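Local structure of UPF0255 protein frsA (Vibrio vulnificus, 4I4C) at residues E22-T27 with L87-G92; T27-T32 with Y316-A321; S47-L52 with M312-L317; S77-T82 with Y93-W98. The protein probably hydrolyses carboxylic esters to an alcohol and a carboxylate, as an FrsA-family member of the alpha/beta-hydrolase clan. All coordinates share one frame; numbering follows the deposited sequence.

Interaction 1: residues E22-T27 with L87-G92; sequences ETSALT and LDTVMG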
# COMPACT_ATOMS: atom_id res chain seq x y z
N GLU A 22 20.40 -4.65 -10.01
CA GLU A 22 19.12 -4.18 -10.52
C GLU A 22 17.95 -4.98 -9.97
O GLU A 22 18.00 -6.22 -9.88
CB GLU A 22 19.11 -4.20 -12.04
CG GLU A 22 17.94 -3.43 -12.66
CD GLU A 22 16.67 -4.27 -12.79
OE1 GLU A 22 16.78 -5.45 -13.19
OE2 GLU A 22 15.57 -3.74 -12.50
N THR A 23 16.89 -4.25 -9.63
CA THR A 23 15.67 -4.78 -9.01
C THR A 23 15.17 -6.11 -9.54
O THR A 23 14.97 -7.05 -8.77
CB THR A 23 14.53 -3.74 -9.09
OG1 THR A 23 15.01 -2.47 -8.61
CG2 THR A 23 13.32 -4.16 -8.25
N SER A 24 14.96 -6.21 -10.85
CA SER A 24 14.41 -7.44 -11.41
C SER A 24 15.34 -8.66 -11.29
O SER A 24 14.92 -9.79 -11.54
CB SER A 24 13.94 -7.24 -12.85
OG SER A 24 15.03 -7.15 -13.77
N ALA A 25 16.59 -8.44 -10.87
CA ALA A 25 17.59 -9.50 -10.84
C ALA A 25 17.86 -9.94 -9.42
O ALA A 25 18.59 -10.90 -9.18
CB ALA A 25 18.91 -9.00 -11.51
N LEU A 26 17.26 -9.25 -8.46
CA LEU A 26 17.56 -9.49 -7.05
C LEU A 26 17.11 -10.85 -6.52
O LEU A 26 17.87 -11.56 -5.87
CB LEU A 26 16.97 -8.37 -6.21
CG LEU A 26 17.71 -7.05 -6.41
CD1 LEU A 26 16.98 -5.93 -5.71
CD2 LEU A 26 19.15 -7.14 -5.91
N THR A 27 15.87 -11.20 -6.80
CA THR A 27 15.28 -12.39 -6.21
C THR A 27 15.86 -13.62 -6.86
O THR A 27 15.94 -13.71 -8.09
CB THR A 27 13.76 -12.37 -6.37
OG1 THR A 27 13.25 -11.13 -5.86
CG2 THR A 27 13.10 -13.53 -5.63
N LEU A 87 11.43 -2.30 -20.03
CA LEU A 87 11.98 -0.95 -20.15
C LEU A 87 12.52 -0.35 -18.85
O LEU A 87 13.47 0.43 -18.87
CB LEU A 87 10.94 -0.02 -20.79
CG LEU A 87 10.50 -0.49 -22.18
CD1 LEU A 87 9.39 0.37 -22.75
CD2 LEU A 87 11.70 -0.55 -23.12
N ASP A 88 11.91 -0.71 -17.73
CA ASP A 88 12.32 -0.20 -16.42
C ASP A 88 13.51 -0.94 -15.78
O ASP A 88 13.80 -0.74 -14.60
CB ASP A 88 11.14 -0.24 -15.45
CG ASP A 88 10.47 -1.60 -15.39
OD1 ASP A 88 10.36 -2.25 -16.46
OD2 ASP A 88 10.09 -2.04 -14.28
N THR A 89 14.23 -1.77 -16.53
CA THR A 89 15.36 -2.47 -15.90
C THR A 89 16.77 -1.99 -16.31
O THR A 89 17.71 -2.78 -16.29
CB THR A 89 15.28 -4.02 -16.03
OG1 THR A 89 15.44 -4.42 -17.40
CG2 THR A 89 13.93 -4.56 -15.47
N VAL A 90 16.91 -0.72 -16.64
CA VAL A 90 18.25 -0.15 -16.82
C VAL A 90 19.05 -0.40 -15.54
O VAL A 90 18.59 -0.10 -14.43
CB VAL A 90 18.21 1.37 -17.14
CG1 VAL A 90 19.56 2.02 -16.83
CG2 VAL A 90 17.81 1.59 -18.57
N MET A 91 20.25 -0.96 -15.71
CA MET A 91 21.08 -1.35 -14.59
C MET A 91 21.97 -0.24 -14.04
O MET A 91 22.71 0.41 -14.80
CB MET A 91 21.97 -2.53 -15.00
CG MET A 91 21.19 -3.74 -15.49
SD MET A 91 22.29 -5.07 -16.02
CE MET A 91 22.63 -4.57 -17.70
N GLY A 92 21.92 -0.03 -12.73
CA GLY A 92 22.80 0.91 -12.06
C GLY A 92 22.20 2.29 -11.87
O GLY A 92 21.27 2.66 -12.58
O HOH W 1 15.23 -1.31 -11.59

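Interaction 2: residues T27-T32 with Y316-A321; sequences TQYMPT and YLDVLA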
# COMPACT_ATOMS: atom_id res chain seq x y z
N THR A 27 15.87 -11.20 -6.80
CA THR A 27 15.28 -12.39 -6.21
C THR A 27 15.86 -13.62 -6.86
O THR A 27 15.94 -13.71 -8.09
CB THR A 27 13.76 -12.37 -6.37
OG1 THR A 27 13.25 -11.13 -5.86
CG2 THR A 27 13.10 -13.53 -5.63
N GLN A 28 16.28 -14.57 -6.03
CA GLN A 28 16.86 -15.82 -6.50
C GLN A 28 15.76 -16.87 -6.65
O GLN A 28 14.97 -17.09 -5.73
CB GLN A 28 17.92 -16.32 -5.52
CG GLN A 28 19.11 -15.38 -5.38
CD GLN A 28 19.99 -15.38 -6.62
OE1 GLN A 28 20.76 -16.31 -6.85
NE2 GLN A 28 19.86 -14.34 -7.43
N TYR A 29 15.71 -17.50 -7.82
CA TYR A 29 14.73 -18.55 -8.07
C TYR A 29 15.44 -19.86 -8.37
O TYR A 29 16.50 -19.88 -8.98
CB TYR A 29 13.84 -18.17 -9.26
CG TYR A 29 12.84 -17.08 -8.96
CD1 TYR A 29 13.17 -15.73 -9.10
CD2 TYR A 29 11.55 -17.40 -8.54
CE1 TYR A 29 12.23 -14.73 -8.83
CE2 TYR A 29 10.62 -16.43 -8.27
CZ TYR A 29 10.96 -15.10 -8.41
OH TYR A 29 10.00 -14.15 -8.12
N MET A 30 14.83 -20.97 -7.96
CA MET A 30 15.33 -22.29 -8.32
C MET A 30 15.25 -22.41 -9.84
O MET A 30 14.38 -21.81 -10.46
CB MET A 30 14.48 -23.37 -7.66
CG MET A 30 14.54 -23.39 -6.13
SD MET A 30 16.21 -23.63 -5.47
CE MET A 30 16.78 -24.99 -6.47
N PRO A 31 16.19 -23.17 -10.45
CA PRO A 31 16.21 -23.28 -11.91
C PRO A 31 14.89 -23.75 -12.52
O PRO A 31 14.53 -23.24 -13.58
CB PRO A 31 17.33 -24.30 -12.16
CG PRO A 31 18.28 -24.06 -11.00
CD PRO A 31 17.33 -23.85 -9.83
N THR A 32 14.16 -24.65 -11.87
CA THR A 32 12.85 -25.06 -12.38
C THR A 32 11.85 -23.90 -12.30
O THR A 32 10.96 -23.76 -13.13
CB THR A 32 12.29 -26.30 -11.66
OG1 THR A 32 12.29 -26.07 -10.24
CG2 THR A 32 13.13 -27.52 -11.99
N TYR A 316 5.11 -9.53 -8.85
CA TYR A 316 4.27 -9.97 -7.72
C TYR A 316 4.93 -11.09 -6.92
O TYR A 316 4.94 -11.08 -5.68
CB TYR A 316 2.85 -10.35 -8.16
CG TYR A 316 2.10 -9.16 -8.77
CD1 TYR A 316 1.44 -8.24 -7.95
CD2 TYR A 316 2.07 -8.95 -10.15
CE1 TYR A 316 0.78 -7.14 -8.49
CE2 TYR A 316 1.39 -7.85 -10.70
CZ TYR A 316 0.75 -6.95 -9.86
OH TYR A 316 0.08 -5.86 -10.37
N LEU A 317 5.49 -12.06 -7.64
CA LEU A 317 6.20 -13.16 -7.00
C LEU A 317 7.44 -12.64 -6.26
O LEU A 317 7.77 -13.12 -5.18
CB LEU A 317 6.55 -14.23 -8.03
CG LEU A 317 5.33 -14.94 -8.64
CD1 LEU A 317 5.72 -15.75 -9.88
CD2 LEU A 317 4.67 -15.84 -7.60
N ASP A 318 8.11 -11.62 -6.82
CA ASP A 318 9.28 -11.02 -6.17
C ASP A 318 8.86 -10.33 -4.86
O ASP A 318 9.50 -10.50 -3.82
CB ASP A 318 9.98 -9.99 -7.07
CG ASP A 318 10.76 -10.62 -8.25
OD1 ASP A 318 10.93 -11.86 -8.35
OD2 ASP A 318 11.24 -9.83 -9.10
N VAL A 319 7.79 -9.54 -4.91
CA VAL A 319 7.27 -8.91 -3.70
C VAL A 319 6.89 -9.95 -2.62
O VAL A 319 7.19 -9.77 -1.44
CB VAL A 319 6.04 -8.02 -4.00
CG1 VAL A 319 5.31 -7.65 -2.70
CG2 VAL A 319 6.47 -6.78 -4.74
N LEU A 320 6.23 -11.03 -3.05
CA LEU A 320 5.82 -12.08 -2.13
C LEU A 320 7.02 -12.77 -1.47
O LEU A 320 7.04 -12.97 -0.25
CB LEU A 320 4.92 -13.09 -2.84
CG LEU A 320 3.54 -12.50 -3.15
CD1 LEU A 320 2.77 -13.43 -4.05
CD2 LEU A 320 2.79 -12.24 -1.85
N ALA A 321 8.02 -13.12 -2.28
CA ALA A 321 9.26 -13.70 -1.78
C ALA A 321 9.94 -12.79 -0.77
O ALA A 321 10.47 -13.25 0.24
CB ALA A 321 10.21 -14.00 -2.94
O HOH W 2 13.83 -9.47 -8.14
O HOH W 3 12.41 -10.53 -3.44

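Interaction 3: residues S47-L52 with M312-L317; sequences SWYRNL and MPKMYL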
# COMPACT_ATOMS: atom_id res chain seq x y z
N SER A 47 5.93 -4.98 -21.42
CA SER A 47 7.04 -4.06 -21.73
C SER A 47 7.72 -3.52 -20.48
O SER A 47 8.65 -2.72 -20.57
CB SER A 47 6.52 -2.85 -22.54
OG SER A 47 6.19 -3.21 -23.87
N TRP A 48 7.22 -3.92 -19.32
CA TRP A 48 7.71 -3.39 -18.06
C TRP A 48 7.84 -4.56 -17.11
O TRP A 48 7.04 -5.49 -17.16
CB TRP A 48 6.71 -2.38 -17.48
CG TRP A 48 6.49 -1.18 -18.33
CD1 TRP A 48 5.49 -1.00 -19.25
CD2 TRP A 48 7.27 0.03 -18.34
NE1 TRP A 48 5.61 0.24 -19.83
CE2 TRP A 48 6.69 0.89 -19.29
CE3 TRP A 48 8.40 0.47 -17.63
CZ2 TRP A 48 7.20 2.16 -19.56
CZ3 TRP A 48 8.90 1.74 -17.90
CH2 TRP A 48 8.30 2.57 -18.86
N TYR A 49 8.87 -4.52 -16.26
CA TYR A 49 9.01 -5.50 -15.17
C TYR A 49 7.98 -5.17 -14.10
O TYR A 49 7.10 -5.99 -13.77
CB TYR A 49 10.43 -5.46 -14.59
CG TYR A 49 10.50 -5.94 -13.15
CD1 TYR A 49 10.35 -7.29 -12.84
CD2 TYR A 49 10.73 -5.04 -12.11
CE1 TYR A 49 10.41 -7.72 -11.50
CE2 TYR A 49 10.81 -5.46 -10.80
CZ TYR A 49 10.65 -6.79 -10.50
OH TYR A 49 10.72 -7.19 -9.17
N ARG A 50 8.06 -3.95 -13.58
CA ARG A 50 7.07 -3.45 -12.63
C ARG A 50 5.67 -3.41 -13.23
O ARG A 50 5.51 -3.16 -14.41
CB ARG A 50 7.46 -2.05 -12.16
CG ARG A 50 8.65 -2.07 -11.24
CD ARG A 50 9.24 -0.69 -11.11
NE ARG A 50 10.45 -0.68 -10.28
CZ ARG A 50 11.69 -0.89 -10.73
NH1 ARG A 50 11.91 -1.17 -12.01
NH2 ARG A 50 12.71 -0.84 -9.88
N ASN A 51 4.66 -3.67 -12.41
CA ASN A 51 3.31 -3.31 -12.79
C ASN A 51 3.17 -1.80 -12.64
O ASN A 51 3.29 -1.27 -11.54
CB ASN A 51 2.26 -4.04 -11.96
CG ASN A 51 0.83 -3.73 -12.40
OD1 ASN A 51 0.05 -3.18 -11.63
ND2 ASN A 51 0.50 -4.05 -13.65
N LEU A 52 2.98 -1.12 -13.76
CA LEU A 52 2.80 0.33 -13.80
C LEU A 52 1.44 0.73 -13.25
O LEU A 52 0.41 0.22 -13.68
CB LEU A 52 2.90 0.81 -15.25
CG LEU A 52 4.12 1.63 -15.60
CD1 LEU A 52 5.37 0.95 -15.10
CD2 LEU A 52 4.15 1.85 -17.11
N MET A 312 1.21 -15.36 -12.33
CA MET A 312 1.42 -13.94 -12.04
C MET A 312 2.75 -13.39 -12.57
O MET A 312 3.75 -14.10 -12.57
CB MET A 312 1.41 -13.72 -10.53
CG MET A 312 0.07 -13.88 -9.90
SD MET A 312 0.16 -13.19 -8.26
CE MET A 312 1.45 -14.21 -7.52
N PRO A 313 2.76 -12.10 -12.97
CA PRO A 313 4.02 -11.47 -13.39
C PRO A 313 5.09 -11.58 -12.31
O PRO A 313 4.77 -11.65 -11.12
CB PRO A 313 3.61 -10.01 -13.63
CG PRO A 313 2.18 -10.12 -14.07
CD PRO A 313 1.60 -11.22 -13.20
N LYS A 314 6.36 -11.59 -12.72
CA LYS A 314 7.46 -11.77 -11.78
C LYS A 314 7.48 -10.74 -10.65
O LYS A 314 7.91 -11.06 -9.54
CB LYS A 314 8.79 -11.73 -12.54
CG LYS A 314 9.98 -11.97 -11.65
CD LYS A 314 11.31 -11.92 -12.42
CE LYS A 314 12.46 -12.18 -11.44
NZ LYS A 314 13.77 -12.15 -12.15
N MET A 315 7.02 -9.52 -10.92
CA MET A 315 7.04 -8.48 -9.88
C MET A 315 6.24 -8.88 -8.64
O MET A 315 6.66 -8.61 -7.52
CB MET A 315 6.53 -7.13 -10.38
CG MET A 315 6.97 -5.98 -9.47
SD MET A 315 5.91 -4.52 -9.39
CE MET A 315 4.59 -5.11 -8.33
N TYR A 316 5.11 -9.53 -8.85
CA TYR A 316 4.27 -9.97 -7.72
C TYR A 316 4.93 -11.09 -6.92
O TYR A 316 4.94 -11.08 -5.68
CB TYR A 316 2.85 -10.35 -8.16
CG TYR A 316 2.10 -9.16 -8.77
CD1 TYR A 316 1.44 -8.24 -7.95
CD2 TYR A 316 2.07 -8.95 -10.15
CE1 TYR A 316 0.78 -7.14 -8.49
CE2 TYR A 316 1.39 -7.85 -10.70
CZ TYR A 316 0.75 -6.95 -9.86
OH TYR A 316 0.08 -5.86 -10.37
N LEU A 317 5.49 -12.06 -7.64
CA LEU A 317 6.20 -13.16 -7.00
C LEU A 317 7.44 -12.64 -6.26
O LEU A 317 7.77 -13.12 -5.18
CB LEU A 317 6.55 -14.23 -8.03
CG LEU A 317 5.33 -14.94 -8.64
CD1 LEU A 317 5.72 -15.75 -9.88
CD2 LEU A 317 4.67 -15.84 -7.60
O HOH W 4 7.02 -8.72 -13.62

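Interaction 4: residues S77-T82 with Y93-W98; sequences SKHSRT and YHSGNW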
# COMPACT_ATOMS: atom_id res chain seq x y z
N SER A 77 15.79 5.16 -22.57
CA SER A 77 17.20 5.01 -22.27
C SER A 77 17.92 4.03 -23.19
O SER A 77 17.36 3.01 -23.61
CB SER A 77 17.41 4.62 -20.81
OG SER A 77 18.78 4.48 -20.52
N LYS A 78 19.17 4.37 -23.51
CA LYS A 78 20.04 3.53 -24.34
C LYS A 78 20.91 2.66 -23.46
O LYS A 78 21.60 1.76 -23.94
CB LYS A 78 20.94 4.39 -25.23
CG LYS A 78 20.20 5.34 -26.15
CD LYS A 78 19.41 4.60 -27.21
CE LYS A 78 19.18 5.47 -28.43
NZ LYS A 78 20.46 5.79 -29.14
N HIS A 79 20.89 2.92 -22.16
CA HIS A 79 21.67 2.13 -21.22
C HIS A 79 21.23 0.67 -21.12
O HIS A 79 20.07 0.33 -21.37
CB HIS A 79 21.71 2.80 -19.85
CG HIS A 79 22.62 3.98 -19.81
ND1 HIS A 79 22.27 5.17 -19.21
CD2 HIS A 79 23.87 4.16 -20.30
CE1 HIS A 79 23.28 6.03 -19.33
NE2 HIS A 79 24.25 5.44 -19.99
N SER A 80 22.18 -0.18 -20.75
CA SER A 80 21.95 -1.62 -20.71
C SER A 80 20.91 -2.00 -19.68
O SER A 80 20.91 -1.49 -18.55
CB SER A 80 23.25 -2.39 -20.45
OG SER A 80 24.06 -2.43 -21.61
N ARG A 81 20.03 -2.91 -20.08
CA ARG A 81 18.95 -3.39 -19.23
C ARG A 81 19.20 -4.85 -18.83
O ARG A 81 19.81 -5.61 -19.58
CB ARG A 81 17.61 -3.25 -19.96
CG ARG A 81 17.23 -1.81 -20.22
CD ARG A 81 15.84 -1.67 -20.84
NE ARG A 81 15.43 -0.27 -20.83
CZ ARG A 81 15.78 0.59 -21.77
NH1 ARG A 81 16.56 0.17 -22.76
NH2 ARG A 81 15.39 1.87 -21.71
N THR A 82 18.72 -5.23 -17.65
CA THR A 82 18.77 -6.63 -17.23
C THR A 82 18.05 -7.48 -18.27
O THR A 82 18.52 -8.55 -18.64
CB THR A 82 18.14 -6.82 -15.84
OG1 THR A 82 18.82 -5.96 -14.91
CG2 THR A 82 18.28 -8.27 -15.38
N TYR A 93 22.72 3.04 -10.90
CA TYR A 93 22.12 4.31 -10.51
C TYR A 93 22.57 5.44 -11.43
O TYR A 93 23.53 6.15 -11.12
CB TYR A 93 22.46 4.65 -9.05
CG TYR A 93 21.72 5.86 -8.50
CD1 TYR A 93 22.38 7.06 -8.28
CD2 TYR A 93 20.36 5.80 -8.21
CE1 TYR A 93 21.70 8.16 -7.78
CE2 TYR A 93 19.68 6.89 -7.72
CZ TYR A 93 20.36 8.06 -7.50
OH TYR A 93 19.68 9.15 -7.01
N HIS A 94 21.86 5.61 -12.54
CA HIS A 94 22.17 6.67 -13.50
C HIS A 94 21.02 6.78 -14.49
O HIS A 94 20.02 6.07 -14.36
CB HIS A 94 23.47 6.39 -14.25
CG HIS A 94 23.51 5.07 -14.95
ND1 HIS A 94 23.37 4.95 -16.32
CD2 HIS A 94 23.70 3.82 -14.48
CE1 HIS A 94 23.46 3.68 -16.66
NE2 HIS A 94 23.66 2.97 -15.56
N SER A 95 21.16 7.68 -15.47
CA SER A 95 20.08 7.97 -16.42
C SER A 95 19.38 6.71 -16.96
O SER A 95 20.03 5.74 -17.34
CB SER A 95 20.60 8.83 -17.57
OG SER A 95 21.18 8.02 -18.58
N GLY A 96 18.06 6.72 -16.94
CA GLY A 96 17.32 5.56 -17.41
C GLY A 96 16.91 4.58 -16.32
O GLY A 96 15.95 3.84 -16.49
N ASN A 97 17.63 4.57 -15.21
CA ASN A 97 17.30 3.68 -14.10
C ASN A 97 16.02 4.16 -13.41
O ASN A 97 15.83 5.35 -13.22
CB ASN A 97 18.47 3.57 -13.11
CG ASN A 97 18.10 2.86 -11.79
OD1 ASN A 97 17.65 3.49 -10.84
ND2 ASN A 97 18.34 1.56 -11.74
N TRP A 98 15.15 3.21 -13.03
CA TRP A 98 13.86 3.54 -12.43
C TRP A 98 14.03 4.37 -11.15
O TRP A 98 13.50 5.47 -11.05
CB TRP A 98 13.08 2.26 -12.13
CG TRP A 98 11.78 2.51 -11.41
CD1 TRP A 98 11.61 2.71 -10.07
CD2 TRP A 98 10.48 2.57 -11.99
NE1 TRP A 98 10.28 2.90 -9.79
CE2 TRP A 98 9.57 2.82 -10.95
CE3 TRP A 98 10.00 2.43 -13.30
CZ2 TRP A 98 8.20 2.94 -11.18
CZ3 TRP A 98 8.65 2.56 -13.53
CH2 TRP A 98 7.76 2.80 -12.47
O HOH W 5 19.47 7.09 -20.30
O HOH W 6 23.02 0.29 -17.38

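Interaction 1: residues E22-T27 with L87-G92
Glu-22, the N-cap residue of the short helix 23-26, packs its side chain across Thr-89 in the long loop that joins helices 64-75 and 98-114. The two side chains cross obliquely, with Glu-22 CD 3.5 Å from Thr-89 CB. The methyl of Thr-89 reaches further, its CG2 lying 3.5 Å from Glu-22 OE2 and 3.3 Å from Ser-24 OG, so an apolar branch rests against the polar helix start. Beside it, Glu-22 CB touches Met-91 CG. CG of Glu-22 stands anti to the backbone N (chi1 -167°), and the bend at chi2 (-86°) turns CD back toward the first turn of its own helix. There the carboxylate is gripped twice by one residue. Ser-24 N donates to Glu-22 OE2 at 3.0 Å in an almost straight bond (174°), arriving from above the carboxylate plane, while Ser-24 OG gives a short bond of 2.5 Å to the syn lone pair of Glu-22 OE1. Thr-82 adds a further hydrogen bond to OE1. A water donates to OE2 at 2.6 Å; it can also donate to Thr-23 OG1 and, weakly, to the carbonyl O of Asp-88, but cannot serve every acceptor around it at once. Thr-89 OG1 is occupied within its own loop by Trp-86 O and Asp-83 N, which leaves the methyl branch for the contact. Ser-24 N, Ser-24 OG, Thr-82 and the water together satisfy the buried carboxylate. A side chain that folds back onto an early backbone N-H in this way is the hallmark of helix N-capping.

Interaction 2: residues T27-T32 with Y316-A321
Tyr-29 OH donates a very short hydrogen bond, 2.5 Å, to OD1 of Asp-318. The carboxylate oxygen meets the phenol at the edge of its ring and in the ring plane, the side chains crossing at about a right angle with ring and carboxylate planes 40° apart. The same hydroxyl also touches Leu-317 CB, one residue back on helix 314-323. Thr-27 packs against the same carboxylate, its CB 3.5 Å from Asp-318 OD1. Because Thr-27 CG2 stands anti to the backbone N, the methyl passes beyond the carboxylate to meet Ala-321 CB, at 4.0 Å, one helical turn on from Leu-317.

Two waters add to this first shell. One accepts from Thr-27 N at 3.0 Å and gives a weak bond to Asp-318 OD2; the other lies 2.6 Å from Thr-27 OG1 and donates to the carbonyl O of Asp-318 at 2.9 Å, linking Thr-27 to the helix backbone. Helix 314-323 belongs to the excursion between strands 291-295 and 358-363 of the central sheet, a place where many alpha/beta-hydrolases carry a lid or cap, and the N-terminal chain lies against it. Strand 28-29 is positioned by a two-strand parallel pairing with 328-329, where Val-329 bonds to the backbone of Gln-28 and Met-30 and touches Tyr-29, Thr-27 and Ala-321. The second carboxylate oxygen, Asp-318 OD2, is held by Tyr-49 OH, so each oxygen of this buried acid has its own phenol. The Leu-317 side chain comes to about 8 Å from bound hexanoic acid.

Interaction 3: residues S47-L52 with M312-L317
The carbonyl O of Tyr-49 receives a water-donated hydrogen bond of 2.7 Å, and the same water accepts from Met-315 N at 2.8 Å. It thereby serves a backbone N-H in the first turn of helix 314-323, where the helix itself has no carbonyl four residues back to offer. Directly beside this bridge Met-315 CB touches Tyr-49 O. The Met-315 side chain then crosses the Tyr-49 side chain at about a right angle, its CG lying over one face of the ring, 3.9 Å from CZ. Lys-314 CG takes the edge of that ring. Further out, Met-315 SD rests on Arg-50 CA at 3.6 Å and accepts a weak hydrogen bond from Asn-51 N (3.4 Å, 158°), so the thioether answers a loop N-H while still packing as an apolar group. Pro-313 is the N-cap residue, right before the helix, whose first turn is thus docked on the connection between helices 31-44 and 54-60. CG of Asn-51 stands anti to the backbone N (chi1 -177°), which brings CG to 3.0 Å from Tyr-316 OH; Asn-51 OD1 is bound by Arg-53 NE. Just ahead of the helix, Met-312 lines the hexanoic acid pocket, and the Tyr-316 side chain is about 4 Å from that ligand. Arg-50 points away from the helix: its NE donates to Tyr-137 O, and it forms a salt bridge with Asp-88 and a cation-pi contact with Trp-98.

Interaction 4: residues S77-T82 with Y93-W98
His-79 and His-94 form a T-shaped, edge-to-face pair at the surface, inside the irregular connection between helices 64-75 and 98-114. The edge of His-94 points at a face of His-79, with ring centroids 4.2 Å apart and planes at 76°. His-94 CE1 comes down off-centre on that face, 3.3 Å from His-79 CG, and the two side chains approach tip to tip. With CG in the crowded position between backbone N and carbonyl carbon (chi1 56°), His-94 leans toward its partner.

In the plane of its own ring, His-79 ND1 donates to the carbonyl O of Ser-95 (3.0 Å, 161°). That carbonyl belongs to a type II turn from His-94 to Asn-97, in which Gly-96 takes the positive phi of the third position. The turn packs closely on Ser-77, whose CB is 3.5 Å from Gly-96 CA. Ser-77 OG also accepts from His-79 N at 3.1 Å, an ST turn that fixes the backbone at His-79, and one water links Ser-77 OG (2.7 Å) to Ser-95 OG (2.6 Å). Within the same segment, Arg-81 NH1 and NH2 converge end-on on Ser-77 O from the same face of its plane.

His-94 NE2 is bound to Met-91 O; a second water donates to Ser-80 O at 3.0 Å and accepts weakly from NE2, sharing that N-H. Both carbonyl partners require a proton, on ND1 of His-79 and on NE2 of His-94. A second proton on His-94 ND1, which lies against the His-79 ring, would probably be disfavoured.

In the fold
Interactions 1 and 2 are buried, interaction 3 is partly so, and interaction 4 lies at the surface, farthest from the centre of the chain. Interactions 2 and 3 use successive turns of helix 314-323, where Tyr-49 OH bonds to Asp-318; interactions 1 and 2 share Thr-27. Lys-314 to Ser-24 O and Asp-88 to Tyr-49 N tie interaction 3 to interaction 1, which meets interaction 4 through Glu-22 and Thr-82. In interaction 1 a capping carboxylate packs on a threonine, in interaction 2 a phenol-carboxylate bond joins the segments, in interaction 3 a thioether side chain covers a phenol ring, and in interaction 4 a histidine pair is joined by an imidazole-to-carbonyl bond. Interactions 2 and 4 do not touch.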